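Side-chain contacts in 3-deoxy-manno-octulosonate cytidylyltransferase (PDB 1H7E), which catalyses the transfer of the cytidylyl group from CTP to the eight-carbon sugar KDO, giving CMP-KDO, probably for lipopolysaccharide synthesis, with release of diphosphate: residues L125-S130 with A218-G223; L151-S156 with L170-I175. All blocks are in the same frame, centred on the assembly; numbering follows the deposited sequence.

From the N terminus, the chain first enters contact 1 at strand 122-129, the sixth of seven across the central mixed sheet. Helix 131-134 and strand 141-144 follow, and then residues 151-156, which lie on strand 150-154 of a small antiparallel pair. The chain comes back to the central sheet as strand 169-179, and residues 170-175 close the short loop of contact 2, which is nested within the longer loop of contact 1. That outer loop closes only when residues 218-223, beyond edge strand 212-216, reach His127. The two contacts meet through neighbouring strands 122-129 and 169-179, where His127 O lies 2.8 Å from Lys171 N, a probable backbone hydrogen bond.

Contact 1: residues L125-S130 with A218-G223; sequences LCHAIS and AATGPG
The imidazole of His127 lies against the backbone of Ala219 and Thr220, where the chain has just left the sheet. Ala219 CA sits over one face of the ring, 3.7 Å from its centroid and 16° off the normal, a CH-pi contact. Thr220 N comes over the same face nearer the rim, 3.7 Å from His127 CD2. Ala218 O comes in obliquely, 3.6 Å from His127 CB. The ring is placed there by a first torsion of 69°, which sets CG between the backbone N and the carbonyl carbon. Both nitrogens have polar partners, and the ND1 bond probably sets the turn of the ring. ND1 donates to Ala128 O over 3.1 Å in a fairly straight bond (161°), with the acceptor close to the ring plane but the donor standing well above the carbonyl plane. NE2 meets a water in the ring plane at 2.8 Å, and the same water lies 3.3 Å from Thr220 OG1, so the two side chains, crossing at about a right angle, are joined through solvent. Replacing His127 with an alanine would probably leave Ala219 CA without its aromatic floor and the water with only Thr220 OG1 of this pair to hold it. No direct hydrogen bond spans the two segments, but Arg103 hydrogen-bonds to the carbonyl oxygens of both Ala218 and Ala219. His127 also packs on Lys171 and Val173 of strand 169-179, while Cys126 pairs with strand 212-216 on the other flank; beyond Thr220, Pro222 leads the loop onto helix 227-243.

Contact 2: residues L151-S156 with L170-I175; sequences LYFSRS and LKHVGI
An edge-to-face aromatic pair bridges the central mixed sheet and the small antiparallel sheet of strands 141-144 and 150-154, in the buried part of the cytidylyltransferase fold. Phe153 on strand 150-154 presents the CD2-CE2 side of its ring to the imidazole of His172 on strand 169-179. The centroids are 4.8 Å apart and the planes are inclined at 66°, a T-shape somewhat short of upright. CE2 does most of the touching: it stands over the centre of the imidazole, 3.6 Å from His172 ND1, while Phe153 CD2 reaches His172 CG at 3.9 Å. On the opposite imidazole face, Gly174 N is more loosely placed, 4.3 Å above the plane. With CG anti to the backbone N (chi1 172°), the imidazole extends from its strand toward Phe153, the CA atoms of Phe153 and His172 being 7.9 Å apart. One residue on from Phe153, Ser154 OG accepts from Ser156 N at 3.0 Å, forming an ST turn where the strand gives out, and it is also hydrogen-bonded to Glu198 OE2. Tyr152 and Ser154, the neighbours of Phe153 in the chain, pack on Pro159 and Ile158 of the second subunit, and Ser156 OG is hydrogen-bonded to Pro157 O of that subunit. With ND1 bonded to Leu125 O and NE2 to Tyr176 OH, the nitrogens of the buried His172 imidazole are satisfied away from Phe153, which meets the ring through van der Waals and edge-to-face aromatic contact; these two bonds probably limit its turning.

Contact 1: residues L125-S130 with A218-G223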
loop_
_atom_site.group_PDB
_atom_site.type_symbol
_atom_site.label_atom_id
_atom_site.label_comp_id
_atom_site.label_asym_id
_atom_site.label_seq_id
_atom_site.Cartn_x
_atom_site.Cartn_y
_atom_site.Cartn_z
ATOM N N LEU A 125 -10.979 -11.145 0.541
ATOM C CA LEU A 125 -10.389 -12.168 -0.322
ATOM C C LEU A 125 -9.666 -11.639 -1.557
ATOM O O LEU A 125 -9.895 -10.515 -1.994
ATOM C CB LEU A 125 -11.491 -13.137 -0.788
ATOM C CG LEU A 125 -12.265 -13.911 0.292
ATOM C CD1 LEU A 125 -13.387 -14.688 -0.374
ATOM C CD2 LEU A 125 -11.329 -14.828 1.080
ATOM N N CYS A 126 -8.814 -12.492 -2.126
ATOM C CA CYS A 126 -8.080 -12.160 -3.341
ATOM C C CYS A 126 -7.687 -13.465 -4.058
ATOM O O CYS A 126 -7.740 -14.554 -3.469
ATOM C CB CYS A 126 -6.824 -11.338 -3.001
ATOM S SG CYS A 126 -5.558 -12.230 -2.132
ATOM N N HIS A 127 -7.394 -13.369 -5.351
ATOM C CA HIS A 127 -6.920 -14.537 -6.112
ATOM C C HIS A 127 -5.908 -14.055 -7.160
ATOM O O HIS A 127 -5.910 -12.878 -7.534
ATOM C CB HIS A 127 -8.057 -15.371 -6.738
ATOM C CG HIS A 127 -8.799 -14.697 -7.856
ATOM N ND1 HIS A 127 -8.290 -14.580 -9.130
ATOM C CD2 HIS A 127 -10.039 -14.153 -7.902
ATOM C CE1 HIS A 127 -9.180 -13.992 -9.911
ATOM N NE2 HIS A 127 -10.252 -13.723 -9.189
ATOM N N ALA A 128 -4.994 -14.938 -7.553
ATOM C CA ALA A 128 -3.963 -14.594 -8.539
ATOM C C ALA A 128 -4.519 -14.310 -9.926
ATOM O O ALA A 128 -5.503 -14.923 -10.351
ATOM C CB ALA A 128 -2.923 -15.707 -8.619
ATOM N N ILE A 129 -3.951 -13.303 -10.589
ATOM C CA ILE A 129 -4.333 -12.954 -11.948
ATOM C C ILE A 129 -3.044 -12.693 -12.744
ATOM O O ILE A 129 -1.988 -12.474 -12.164
ATOM C CB ILE A 129 -5.268 -11.708 -12.046
ATOM C CG1 ILE A 129 -4.675 -10.524 -11.286
ATOM C CG2 ILE A 129 -6.673 -12.039 -11.490
ATOM C CD1 ILE A 129 -5.337 -9.214 -11.590
ATOM N N SER A 130 -3.152 -12.761 -14.064
ATOM C CA SER A 130 -2.031 -12.517 -14.971
ATOM C C SER A 130 -1.805 -11.018 -15.080
ATOM O O SER A 130 -2.695 -10.223 -14.746
ATOM C CB SER A 130 -2.392 -13.052 -16.353
ATOM O OG SER A 130 -3.399 -12.256 -16.982
ATOM N N ALA A 218 -8.740 -19.652 -4.869
ATOM C CA ALA A 218 -8.618 -19.951 -6.305
ATOM C C ALA A 218 -9.423 -18.938 -7.139
ATOM O O ALA A 218 -10.291 -18.248 -6.598
ATOM C CB ALA A 218 -9.099 -21.361 -6.577
ATOM N N ALA A 219 -9.113 -18.815 -8.434
ATOM C CA ALA A 219 -9.835 -17.883 -9.302
ATOM C C ALA A 219 -11.337 -18.154 -9.166
ATOM O O ALA A 219 -11.777 -19.298 -9.269
ATOM C CB ALA A 219 -9.391 -18.043 -10.761
ATOM N N THR A 220 -12.107 -17.109 -8.882
ATOM C CA THR A 220 -13.544 -17.245 -8.696
ATOM C C THR A 220 -14.301 -17.300 -10.022
ATOM O O THR A 220 -13.697 -17.207 -11.095
ATOM C CB THR A 220 -14.104 -16.100 -7.811
ATOM O OG1 THR A 220 -13.812 -14.838 -8.421
ATOM C CG2 THR A 220 -13.488 -16.144 -6.399
ATOM N N GLY A 221 -15.617 -17.502 -9.935
ATOM C CA GLY A 221 -16.458 -17.563 -11.121
ATOM C C GLY A 221 -16.806 -16.171 -11.615
ATOM O O GLY A 221 -16.725 -15.212 -10.848
ATOM N N PRO A 222 -17.188 -16.018 -12.894
ATOM C CA PRO A 222 -17.535 -14.691 -13.411
ATOM C C PRO A 222 -18.798 -14.091 -12.760
ATOM O O PRO A 222 -19.866 -14.716 -12.737
ATOM C CB PRO A 222 -17.698 -14.947 -14.915
ATOM C CG PRO A 222 -18.190 -16.362 -14.967
ATOM C CD PRO A 222 -17.301 -17.040 -13.951
ATOM N N GLY A 223 -18.622 -12.930 -12.126
ATOM C CA GLY A 223 -19.734 -12.240 -11.493
ATOM C C GLY A 223 -20.573 -11.596 -12.585
ATOM O O GLY A 223 -20.048 -11.251 -13.648
HETATM O O HOH W 1 -12.466 -12.747 -10.522
#

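Contact 2: residues L151-S156 with L170-I175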
loop_
_atom_site.group_PDB
_atom_site.type_symbol
_atom_site.label_atom_id
_atom_site.label_comp_id
_atom_site.label_asym_id
_atom_site.label_seq_id
_atom_site.Cartn_x
_atom_site.Cartn_y
_atom_site.Cartn_z
ATOM N N LEU A 151 -1.292 -3.932 2.035
ATOM C CA LEU A 151 -0.471 -2.713 2.113
ATOM C C LEU A 151 -1.261 -1.592 1.410
ATOM O O LEU A 151 -1.345 -0.474 1.901
ATOM C CB LEU A 151 0.890 -2.909 1.408
ATOM C CG LEU A 151 1.838 -3.915 2.071
ATOM C CD1 LEU A 151 3.152 -3.963 1.281
ATOM C CD2 LEU A 151 2.087 -3.523 3.521
ATOM N N TYR A 152 -1.865 -1.917 0.280
ATOM C CA TYR A 152 -2.640 -0.930 -0.481
ATOM C C TYR A 152 -3.498 -1.657 -1.519
ATOM O O TYR A 152 -3.201 -2.803 -1.886
ATOM C CB TYR A 152 -1.673 0.079 -1.173
ATOM C CG TYR A 152 -2.327 1.281 -1.851
ATOM C CD1 TYR A 152 -3.090 2.188 -1.119
ATOM C CD2 TYR A 152 -2.202 1.492 -3.226
ATOM C CE1 TYR A 152 -3.715 3.265 -1.732
ATOM C CE2 TYR A 152 -2.828 2.585 -3.850
ATOM C CZ TYR A 152 -3.584 3.458 -3.087
ATOM O OH TYR A 152 -4.230 4.514 -3.670
ATOM N N PHE A 153 -4.583 -1.003 -1.952
ATOM C CA PHE A 153 -5.501 -1.514 -2.984
ATOM C C PHE A 153 -5.478 -0.409 -4.051
ATOM O O PHE A 153 -5.567 0.768 -3.708
ATOM C CB PHE A 153 -6.962 -1.594 -2.492
ATOM C CG PHE A 153 -7.217 -2.635 -1.438
ATOM C CD1 PHE A 153 -6.985 -2.353 -0.085
ATOM C CD2 PHE A 153 -7.703 -3.887 -1.798
ATOM C CE1 PHE A 153 -7.226 -3.312 0.918
ATOM C CE2 PHE A 153 -7.954 -4.866 -0.815
ATOM C CZ PHE A 153 -7.711 -4.575 0.545
ATOM N N SER A 154 -5.429 -0.773 -5.326
ATOM C CA SER A 154 -5.404 0.240 -6.368
ATOM C C SER A 154 -5.922 -0.247 -7.701
ATOM O O SER A 154 -5.922 -1.441 -7.966
ATOM C CB SER A 154 -3.965 0.739 -6.573
ATOM O OG SER A 154 -3.936 1.881 -7.427
ATOM N N ARG A 155 -6.370 0.697 -8.532
ATOM C CA ARG A 155 -6.813 0.401 -9.891
ATOM C C ARG A 155 -5.547 0.398 -10.761
ATOM O O ARG A 155 -5.572 -0.112 -11.868
ATOM C CB ARG A 155 -7.805 1.451 -10.395
ATOM C CG ARG A 155 -9.174 1.347 -9.689
ATOM C CD ARG A 155 -10.163 2.388 -10.190
ATOM N NE ARG A 155 -11.361 2.378 -9.356
ATOM C CZ ARG A 155 -12.288 1.422 -9.376
ATOM N NH1 ARG A 155 -12.186 0.387 -10.203
ATOM N NH2 ARG A 155 -13.276 1.454 -8.497
ATOM N N SER A 156 -4.456 0.976 -10.250
ATOM C CA SER A 156 -3.170 0.965 -10.981
ATOM C C SER A 156 -2.522 -0.399 -10.813
ATOM O O SER A 156 -2.684 -1.057 -9.781
ATOM C CB SER A 156 -2.153 1.962 -10.423
ATOM O OG SER A 156 -2.478 3.299 -10.704
ATOM N N LEU A 170 -2.457 -9.867 -7.693
ATOM C CA LEU A 170 -3.597 -10.381 -6.932
ATOM C C LEU A 170 -4.787 -9.486 -7.169
ATOM O O LEU A 170 -4.688 -8.273 -7.046
ATOM C CB LEU A 170 -3.308 -10.393 -5.426
ATOM C CG LEU A 170 -2.245 -11.361 -4.919
ATOM C CD1 LEU A 170 -1.886 -11.054 -3.465
ATOM C CD2 LEU A 170 -2.736 -12.808 -5.088
ATOM N N LYS A 171 -5.900 -10.086 -7.563
ATOM C CA LYS A 171 -7.130 -9.355 -7.756
ATOM C C LYS A 171 -7.931 -9.413 -6.431
ATOM O O LYS A 171 -8.066 -10.478 -5.806
ATOM C CB LYS A 171 -7.963 -9.999 -8.852
ATOM C CG LYS A 171 -9.363 -9.420 -8.965
ATOM C CD LYS A 171 -10.160 -10.142 -10.038
ATOM C CE LYS A 171 -11.507 -9.486 -10.229
ATOM N NZ LYS A 171 -12.140 -9.940 -11.496
ATOM N N HIS A 172 -8.473 -8.266 -6.031
ATOM C CA HIS A 172 -9.276 -8.177 -4.823
ATOM C C HIS A 172 -10.699 -8.671 -5.146
ATOM O O HIS A 172 -11.283 -8.272 -6.162
ATOM C CB HIS A 172 -9.306 -6.728 -4.342
ATOM C CG HIS A 172 -10.253 -6.481 -3.207
ATOM N ND1 HIS A 172 -10.336 -7.309 -2.106
ATOM C CD2 HIS A 172 -11.178 -5.512 -3.020
ATOM C CE1 HIS A 172 -11.274 -6.860 -1.290
ATOM N NE2 HIS A 172 -11.799 -5.771 -1.820
ATOM N N VAL A 173 -11.206 -9.588 -4.313
ATOM C CA VAL A 173 -12.568 -10.148 -4.439
ATOM C C VAL A 173 -13.377 -9.437 -3.346
ATOM O O VAL A 173 -13.102 -9.622 -2.159
ATOM C CB VAL A 173 -12.576 -11.696 -4.189
ATOM C CG1 VAL A 173 -14.020 -12.230 -4.210
ATOM C CG2 VAL A 173 -11.741 -12.406 -5.264
ATOM N N GLY A 174 -14.364 -8.648 -3.771
ATOM C CA GLY A 174 -15.184 -7.820 -2.893
ATOM C C GLY A 174 -16.109 -8.374 -1.826
ATOM O O GLY A 174 -17.223 -7.874 -1.668
ATOM N N ILE A 175 -15.639 -9.377 -1.095
ATOM C CA ILE A 175 -16.377 -10.001 0.011
ATOM C C ILE A 175 -15.605 -9.625 1.261
ATOM O O ILE A 175 -14.385 -9.822 1.321
ATOM C CB ILE A 175 -16.381 -11.518 -0.109
ATOM C CG1 ILE A 175 -17.185 -11.916 -1.347
ATOM C CG2 ILE A 175 -17.002 -12.139 1.133
ATOM C CD1 ILE A 175 -17.129 -13.374 -1.636
#